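Benzyl alcohol dehydrogenase (Acinetobacter calcoaceticus, PDB 1F8F) catalyses the NAD-dependent oxidation of aryl alcohols such as benzyl alcohol to the corresponding aldehydes, as a zinc-containing alcohol dehydrogenase. Local coordinates at residues A[67-71]-A[83-89]; A[77-81]-A[153-157]; A[276-282]-A[303-309]. The contacts are given in a common frame with arbitrary orientation. Residues are numbered along the deposited sequence.

How the interactions relate
From the N terminus, strand 66-74 is followed by a loop and then by strand 86-89; interaction 1 (67-71 with 83-89) closes this beta hairpin. The hairpin loop supplies 77-81, which interaction 2 pairs with 153-157, closing a 71-residue loop, so the two contacts cross along the chain. Their centres are 11 Å apart and they touch: Val88 N lies 3.0 Å from Val157 O, a probable hydrogen bond, because strands 86-89 and 156-159 are sheet neighbours. Both belong to the GroES-like region. Interaction 3 (276-282 with 303-309) closes a 20-residue loop in series within the Rossmann-type region, its nearest atoms about 30 Å from those of interaction 1, across the chain's centre.

Interaction 1 of 3, residues A[67-71]-A[83-89]; sequences GSGII and VGDHVVL
Ile71, Val87 and Gly67 lose most surface in this antiparallel hairpin, whose short strand axes approach to 4.8 Å at 144° between N-to-C directions. Gly69 and Val87 form the hydrogen-bonded pair, Val87 N to Gly69 O at 3.1 Å and Gly69 N to Val87 O at 3.2 Å, flanked by the non-hydrogen-bonded pairs Ser68-Val88 and Ile70-His86. At one end Leu89 N donates to Gly67 O (3.2 Å), and Leu89 (m,t) covers Gly67, where an ideal CB would be 3.5 Å from Leu89 CD1. At the other, Ile71 N reaches Asp85 O (2.8 Å) and Gly84 N makes a short 2.5 Å bond to Ile71 O; the Gly84 phi/psi of 100/-19° would jam a CB against the preceding carbonyl. In its m,t rotamer, Ile71 puts CD1 3.8 Å from both Val87 CG1 and Asp85 CB. Val87 (chi1 m) faces opposite Ser68, Ile70, His86 and Val88 and, with Ile71, packs on Val36 and Val34 of strand 33-42, which pairs with strand 66-74, while strand 156-159 borders 86-89.

Interaction 2 of 3, residues A[77-81]-A[153-157]; sequences NVTEL and ENNTV
Two consecutive backbone amides holding one carboxylate tie the hairpin loop 77-81 to the turn entering strand 156-159 in the GroES-like region, at a subunit interface. The nearest CA atoms, of Val78 and Glu153, are 6.7 Å apart, so the long Glu153 side chain spans the gap to the loop backbone. Glu153 is extended (chi1 and chi2 both t, chi3 31°), its OE2 accepting hydrogen bonds from Thr79 N at 3.0 Å and Glu80 N at 2.7 Å. Thr79 OG1 (chi1 p) donates to Glu80 OE2 at 2.6 Å, Glu80 folding back with chi1 and chi2 both m. Leu81 (m,t) sends CD1 to Thr156 CB (3.8 Å) and Glu153 CG (4.0 Å). Thr156 N bonds Glu153 O at 3.2 Å, closing a turn that leads into the strand. Lys96 of the second subunit, between zinc ligands Cys94 and Cys97, forms a salt bridge with Glu153 OE1 and a hydrogen bond with Thr79 OG1. The buried Glu153 carboxylate is thus shared between loop amides and an intersubunit ammonium.

Interaction 3 of 3, residues A[276-282]-A[303-309]; sequences VDALGIL and DLLLGGK
Electrostatics centre on Lys309, whose nearly straight side chain (m,t,t,t) runs between the segments. Its NZ makes a 2.6 Å salt bridge with Asp303 OD2 and weak hydrogen bonds to Val276 O (3.4 Å) and Leu279 O (3.3 Å), so the ammonium sits where helix 269-277 gives way to the extended Leu279 and Gly280. A water lies 2.9 Å from Asp277 O and 2.7 Å from Asp303 OD1, bridging the segments; the carboxylate of Asp277 itself pairs with Lys273.

Backbone bonding fixes the other end. The chain turns a corner at Ile281 and Leu282 (phi/psi of Leu282 65/20°), and Leu282 N donates to Gly307 O at 2.7 Å (166°), with Ile281 and Gly307 CA atoms 4.7 Å apart. Gly307 N still bonds Asp303 O (3.0 Å), after which Gly308, with phi 62°, completes a Schellman motif through Gly308 N to Leu305 O (3.3 Å) and Lys309 N to Leu304 O (3.1 Å). An ideal CB on Gly308 would come within 3.1 Å of Leu282 CD2, which makes van der Waals contact with Gly308 O at 3.6 Å.

Apolar packing is lighter: Val276 CG1 lies 4.4 Å from Leu304 CD1, and Leu279 CB 4.0 Å from Lys309 CE.

Lys309 also bonds the third subunit through its backbone. In this Rossmann-type parallel sheet, the exit of helix 269-277 toward strand 283-287 meets the Schellman-capped end of helix 301-306, leading into strand 310-313.

Interaction 1 of 3, residues A[67-71]-A[83-89]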
# COMPACT_ATOMS: atom_id res chain seq x y z
N GLY A 67 -16.15 -11.75 -26.81
CA GLY A 67 -15.68 -12.41 -28.01
C GLY A 67 -14.27 -12.90 -28.03
O GLY A 67 -13.43 -12.42 -27.27
N SER A 68 -14.01 -13.90 -28.86
CA SER A 68 -12.69 -14.42 -29.12
C SER A 68 -12.68 -14.76 -30.63
O SER A 68 -13.77 -15.05 -31.18
CB SER A 68 -12.27 -15.54 -28.23
OG SER A 68 -13.05 -16.71 -28.29
N GLY A 69 -11.51 -14.64 -31.24
CA GLY A 69 -11.41 -14.83 -32.67
C GLY A 69 -9.95 -14.77 -33.16
O GLY A 69 -9.00 -15.02 -32.45
N ILE A 70 -9.80 -14.50 -34.45
CA ILE A 70 -8.54 -14.46 -35.19
C ILE A 70 -8.44 -13.15 -35.96
O ILE A 70 -9.38 -12.67 -36.61
CB ILE A 70 -8.48 -15.59 -36.25
CG1 ILE A 70 -8.77 -16.97 -35.64
CG2 ILE A 70 -7.14 -15.69 -36.97
CD1 ILE A 70 -8.94 -18.08 -36.64
N ILE A 71 -7.28 -12.51 -35.84
CA ILE A 71 -7.13 -11.26 -36.60
C ILE A 71 -7.01 -11.53 -38.10
O ILE A 71 -6.12 -12.21 -38.55
CB ILE A 71 -5.95 -10.43 -36.11
CG1 ILE A 71 -6.17 -9.94 -34.67
CG2 ILE A 71 -5.78 -9.22 -37.03
CD1 ILE A 71 -4.91 -9.41 -34.02
N VAL A 83 -1.91 -10.00 -38.30
CA VAL A 83 -2.89 -10.85 -38.96
C VAL A 83 -2.70 -12.30 -38.56
O VAL A 83 -1.55 -12.76 -38.61
CB VAL A 83 -2.78 -10.70 -40.49
CG1 VAL A 83 -3.73 -11.63 -41.25
CG2 VAL A 83 -3.06 -9.26 -40.88
N GLY A 84 -3.75 -12.98 -38.08
CA GLY A 84 -3.52 -14.36 -37.62
C GLY A 84 -3.38 -14.53 -36.12
O GLY A 84 -3.51 -15.67 -35.63
N ASP A 85 -3.08 -13.48 -35.33
CA ASP A 85 -3.07 -13.66 -33.88
C ASP A 85 -4.47 -14.08 -33.42
O ASP A 85 -5.47 -13.74 -34.04
CB ASP A 85 -2.65 -12.38 -33.16
CG ASP A 85 -1.19 -12.01 -33.30
OD1 ASP A 85 -0.34 -12.91 -33.52
OD2 ASP A 85 -0.79 -10.83 -33.20
N HIS A 86 -4.54 -14.84 -32.38
CA HIS A 86 -5.69 -15.30 -31.62
C HIS A 86 -5.94 -14.27 -30.52
O HIS A 86 -4.96 -13.98 -29.80
CB HIS A 86 -5.37 -16.62 -30.90
CG HIS A 86 -5.36 -17.81 -31.82
ND1 HIS A 86 -5.61 -19.10 -31.37
CD2 HIS A 86 -5.17 -17.91 -33.17
CE1 HIS A 86 -5.55 -19.93 -32.41
NE2 HIS A 86 -5.30 -19.23 -33.51
N VAL A 87 -7.12 -13.71 -30.33
CA VAL A 87 -7.39 -12.67 -29.38
C VAL A 87 -8.69 -12.82 -28.57
O VAL A 87 -9.68 -13.50 -28.88
CB VAL A 87 -7.46 -11.28 -30.08
CG1 VAL A 87 -6.11 -10.77 -30.63
CG2 VAL A 87 -8.43 -11.34 -31.26
N VAL A 88 -8.62 -12.09 -27.43
CA VAL A 88 -9.79 -11.97 -26.52
C VAL A 88 -10.22 -10.50 -26.52
O VAL A 88 -9.34 -9.62 -26.51
CB VAL A 88 -9.41 -12.53 -25.14
CG1 VAL A 88 -10.54 -12.13 -24.16
CG2 VAL A 88 -9.29 -14.06 -25.14
N LEU A 89 -11.41 -10.06 -26.74
CA LEU A 89 -11.85 -8.69 -26.86
C LEU A 89 -12.54 -8.33 -25.52
O LEU A 89 -13.54 -8.90 -25.12
CB LEU A 89 -13.00 -8.60 -27.87
CG LEU A 89 -12.75 -9.27 -29.21
CD1 LEU A 89 -13.78 -8.78 -30.25
CD2 LEU A 89 -11.35 -8.94 -29.76

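Interaction 2 of 3, residues A[77-81]-A[153-157]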
# COMPACT_ATOMS: atom_id res chain seq x y z
N ASN A 77 -1.79 2.20 -37.92
CA ASN A 77 -1.01 2.56 -36.72
C ASN A 77 -0.95 1.45 -35.66
O ASN A 77 -0.44 1.61 -34.53
CB ASN A 77 -1.58 3.82 -36.05
CG ASN A 77 -1.74 4.92 -37.11
OD1 ASN A 77 -0.73 5.45 -37.56
ND2 ASN A 77 -2.98 5.23 -37.43
N VAL A 78 -1.41 0.25 -36.07
CA VAL A 78 -1.39 -0.89 -35.19
C VAL A 78 0.04 -1.42 -35.14
O VAL A 78 0.60 -1.71 -36.21
CB VAL A 78 -2.38 -1.98 -35.63
CG1 VAL A 78 -2.24 -3.20 -34.73
CG2 VAL A 78 -3.81 -1.48 -35.72
N THR A 79 0.61 -1.54 -33.93
CA THR A 79 1.99 -1.99 -33.89
C THR A 79 2.15 -3.24 -33.07
O THR A 79 3.23 -3.85 -33.20
CB THR A 79 2.93 -0.91 -33.26
OG1 THR A 79 2.52 -0.58 -31.91
CG2 THR A 79 3.05 0.34 -34.11
N GLU A 80 1.23 -3.59 -32.18
CA GLU A 80 1.47 -4.72 -31.28
C GLU A 80 0.71 -5.99 -31.63
O GLU A 80 0.78 -6.99 -30.91
CB GLU A 80 1.20 -4.31 -29.85
CG GLU A 80 1.88 -3.19 -29.13
CD GLU A 80 3.35 -3.00 -29.37
OE1 GLU A 80 4.21 -3.79 -28.97
OE2 GLU A 80 3.70 -1.98 -30.04
N LEU A 81 -0.02 -6.01 -32.72
CA LEU A 81 -0.79 -7.16 -33.15
C LEU A 81 -0.65 -7.44 -34.65
O LEU A 81 -0.64 -6.49 -35.45
CB LEU A 81 -2.25 -6.83 -32.84
CG LEU A 81 -2.76 -6.69 -31.41
CD1 LEU A 81 -4.14 -6.05 -31.32
CD2 LEU A 81 -2.76 -8.07 -30.78
N GLU A 153 -7.02 -1.55 -30.75
CA GLU A 153 -5.80 -2.24 -30.35
C GLU A 153 -5.76 -2.30 -28.81
O GLU A 153 -5.31 -3.36 -28.34
CB GLU A 153 -4.46 -1.58 -30.78
CG GLU A 153 -3.15 -2.30 -30.49
CD GLU A 153 -1.92 -1.61 -31.04
OE1 GLU A 153 -1.92 -0.35 -31.12
OE2 GLU A 153 -0.85 -2.13 -31.42
N ASN A 154 -6.12 -1.23 -28.12
CA ASN A 154 -6.01 -1.38 -26.66
C ASN A 154 -7.05 -2.33 -26.06
O ASN A 154 -6.79 -2.82 -24.95
CB ASN A 154 -5.94 -0.08 -25.87
CG ASN A 154 -7.22 0.70 -25.90
OD1 ASN A 154 -8.16 0.30 -26.60
ND2 ASN A 154 -7.22 1.80 -25.14
N ASN A 155 -8.18 -2.63 -26.70
CA ASN A 155 -9.07 -3.65 -26.13
C ASN A 155 -8.85 -5.00 -26.83
O ASN A 155 -9.68 -5.87 -26.55
CB ASN A 155 -10.53 -3.29 -26.05
CG ASN A 155 -11.35 -2.98 -27.29
OD1 ASN A 155 -10.97 -2.16 -28.14
ND2 ASN A 155 -12.50 -3.62 -27.32
N THR A 156 -7.82 -5.22 -27.61
CA THR A 156 -7.64 -6.53 -28.26
C THR A 156 -6.42 -7.19 -27.67
O THR A 156 -5.28 -6.77 -27.86
CB THR A 156 -7.60 -6.34 -29.78
OG1 THR A 156 -8.76 -5.59 -30.19
CG2 THR A 156 -7.66 -7.62 -30.60
N VAL A 157 -6.56 -8.27 -26.92
CA VAL A 157 -5.61 -9.00 -26.18
C VAL A 157 -5.16 -10.32 -26.81
O VAL A 157 -5.79 -11.37 -26.85
CB VAL A 157 -6.03 -9.32 -24.73
CG1 VAL A 157 -4.91 -9.74 -23.83
CG2 VAL A 157 -6.77 -8.16 -24.06

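Interaction 3 of 3, residues A[276-282]-A[303-309]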
# COMPACT_ATOMS: atom_id res chain seq x y z
N VAL A 276 -22.21 -6.74 4.55
CA VAL A 276 -21.46 -5.82 5.43
C VAL A 276 -21.59 -6.32 6.85
O VAL A 276 -20.55 -6.47 7.51
CB VAL A 276 -21.96 -4.36 5.30
CG1 VAL A 276 -21.11 -3.40 6.11
CG2 VAL A 276 -21.90 -3.90 3.86
N ASP A 277 -22.77 -6.73 7.32
CA ASP A 277 -22.89 -7.28 8.68
C ASP A 277 -22.03 -8.50 8.95
O ASP A 277 -21.66 -8.77 10.10
CB ASP A 277 -24.34 -7.75 8.98
CG ASP A 277 -25.35 -6.63 8.97
OD1 ASP A 277 -25.00 -5.44 8.99
OD2 ASP A 277 -26.57 -6.81 8.92
N ALA A 278 -21.79 -9.39 7.98
CA ALA A 278 -21.02 -10.61 8.26
C ALA A 278 -19.52 -10.44 8.21
O ALA A 278 -18.75 -11.40 8.41
CB ALA A 278 -21.42 -11.70 7.25
N LEU A 279 -18.99 -9.30 7.88
CA LEU A 279 -17.56 -9.01 7.90
C LEU A 279 -17.12 -9.02 9.37
O LEU A 279 -17.88 -8.65 10.27
CB LEU A 279 -17.36 -7.65 7.28
CG LEU A 279 -17.65 -7.46 5.80
CD1 LEU A 279 -17.42 -6.01 5.41
CD2 LEU A 279 -16.80 -8.39 4.94
N GLY A 280 -15.86 -9.40 9.64
CA GLY A 280 -15.28 -9.37 10.97
C GLY A 280 -14.51 -8.04 11.15
O GLY A 280 -14.63 -7.19 10.24
N ILE A 281 -13.85 -7.82 12.26
CA ILE A 281 -13.09 -6.57 12.46
C ILE A 281 -12.15 -6.31 11.28
O ILE A 281 -11.44 -7.22 10.84
CB ILE A 281 -12.26 -6.59 13.75
CG1 ILE A 281 -13.22 -6.67 14.96
CG2 ILE A 281 -11.30 -5.42 13.99
CD1 ILE A 281 -12.52 -7.32 16.18
N LEU A 282 -12.16 -5.10 10.73
CA LEU A 282 -11.29 -4.71 9.63
C LEU A 282 -11.53 -5.45 8.32
O LEU A 282 -10.77 -5.30 7.35
CB LEU A 282 -9.80 -4.66 9.96
CG LEU A 282 -9.38 -3.58 10.96
CD1 LEU A 282 -7.94 -3.87 11.42
CD2 LEU A 282 -9.40 -2.20 10.31
N ASP A 303 -21.85 -0.19 13.37
CA ASP A 303 -21.16 -1.49 13.20
C ASP A 303 -20.03 -1.27 12.21
O ASP A 303 -18.95 -1.76 12.43
CB ASP A 303 -22.16 -2.56 12.75
CG ASP A 303 -21.52 -3.84 12.29
OD1 ASP A 303 -21.25 -4.72 13.13
OD2 ASP A 303 -21.32 -4.03 11.07
N LEU A 304 -20.22 -0.47 11.19
CA LEU A 304 -19.16 -0.21 10.25
C LEU A 304 -18.07 0.67 10.85
O LEU A 304 -16.89 0.51 10.55
CB LEU A 304 -19.79 0.46 9.03
CG LEU A 304 -18.88 1.05 7.96
CD1 LEU A 304 -19.23 0.50 6.58
CD2 LEU A 304 -18.97 2.57 7.86
N LEU A 305 -18.49 1.57 11.75
CA LEU A 305 -17.46 2.50 12.25
C LEU A 305 -16.65 1.82 13.33
O LEU A 305 -15.41 1.80 13.26
CB LEU A 305 -18.11 3.82 12.49
CG LEU A 305 -18.39 4.55 13.76
CD1 LEU A 305 -17.29 4.53 14.79
CD2 LEU A 305 -18.65 6.02 13.40
N LEU A 306 -17.33 1.16 14.26
CA LEU A 306 -16.60 0.45 15.31
C LEU A 306 -15.83 -0.74 14.76
O LEU A 306 -14.75 -1.02 15.32
CB LEU A 306 -17.54 0.15 16.45
CG LEU A 306 -17.85 0.99 17.68
CD1 LEU A 306 -16.69 1.50 18.51
CD2 LEU A 306 -18.65 2.25 17.32
N GLY A 307 -16.25 -1.45 13.70
CA GLY A 307 -15.46 -2.56 13.19
C GLY A 307 -14.33 -2.14 12.25
O GLY A 307 -13.55 -2.98 11.77
N GLY A 308 -14.24 -0.89 11.85
CA GLY A 308 -13.29 -0.36 10.86
C GLY A 308 -13.45 -0.96 9.46
O GLY A 308 -12.49 -1.21 8.69
N LYS A 309 -14.70 -1.27 9.17
CA LYS A 309 -15.08 -1.91 7.94
C LYS A 309 -14.96 -1.07 6.69
O LYS A 309 -15.25 0.13 6.59
CB LYS A 309 -16.52 -2.45 8.14
CG LYS A 309 -16.61 -3.62 9.13
CD LYS A 309 -18.06 -4.19 9.21
CE LYS A 309 -18.05 -5.21 10.34
NZ LYS A 309 -19.39 -5.79 10.67
O HOH W 1 -22.34 -7.13 12.45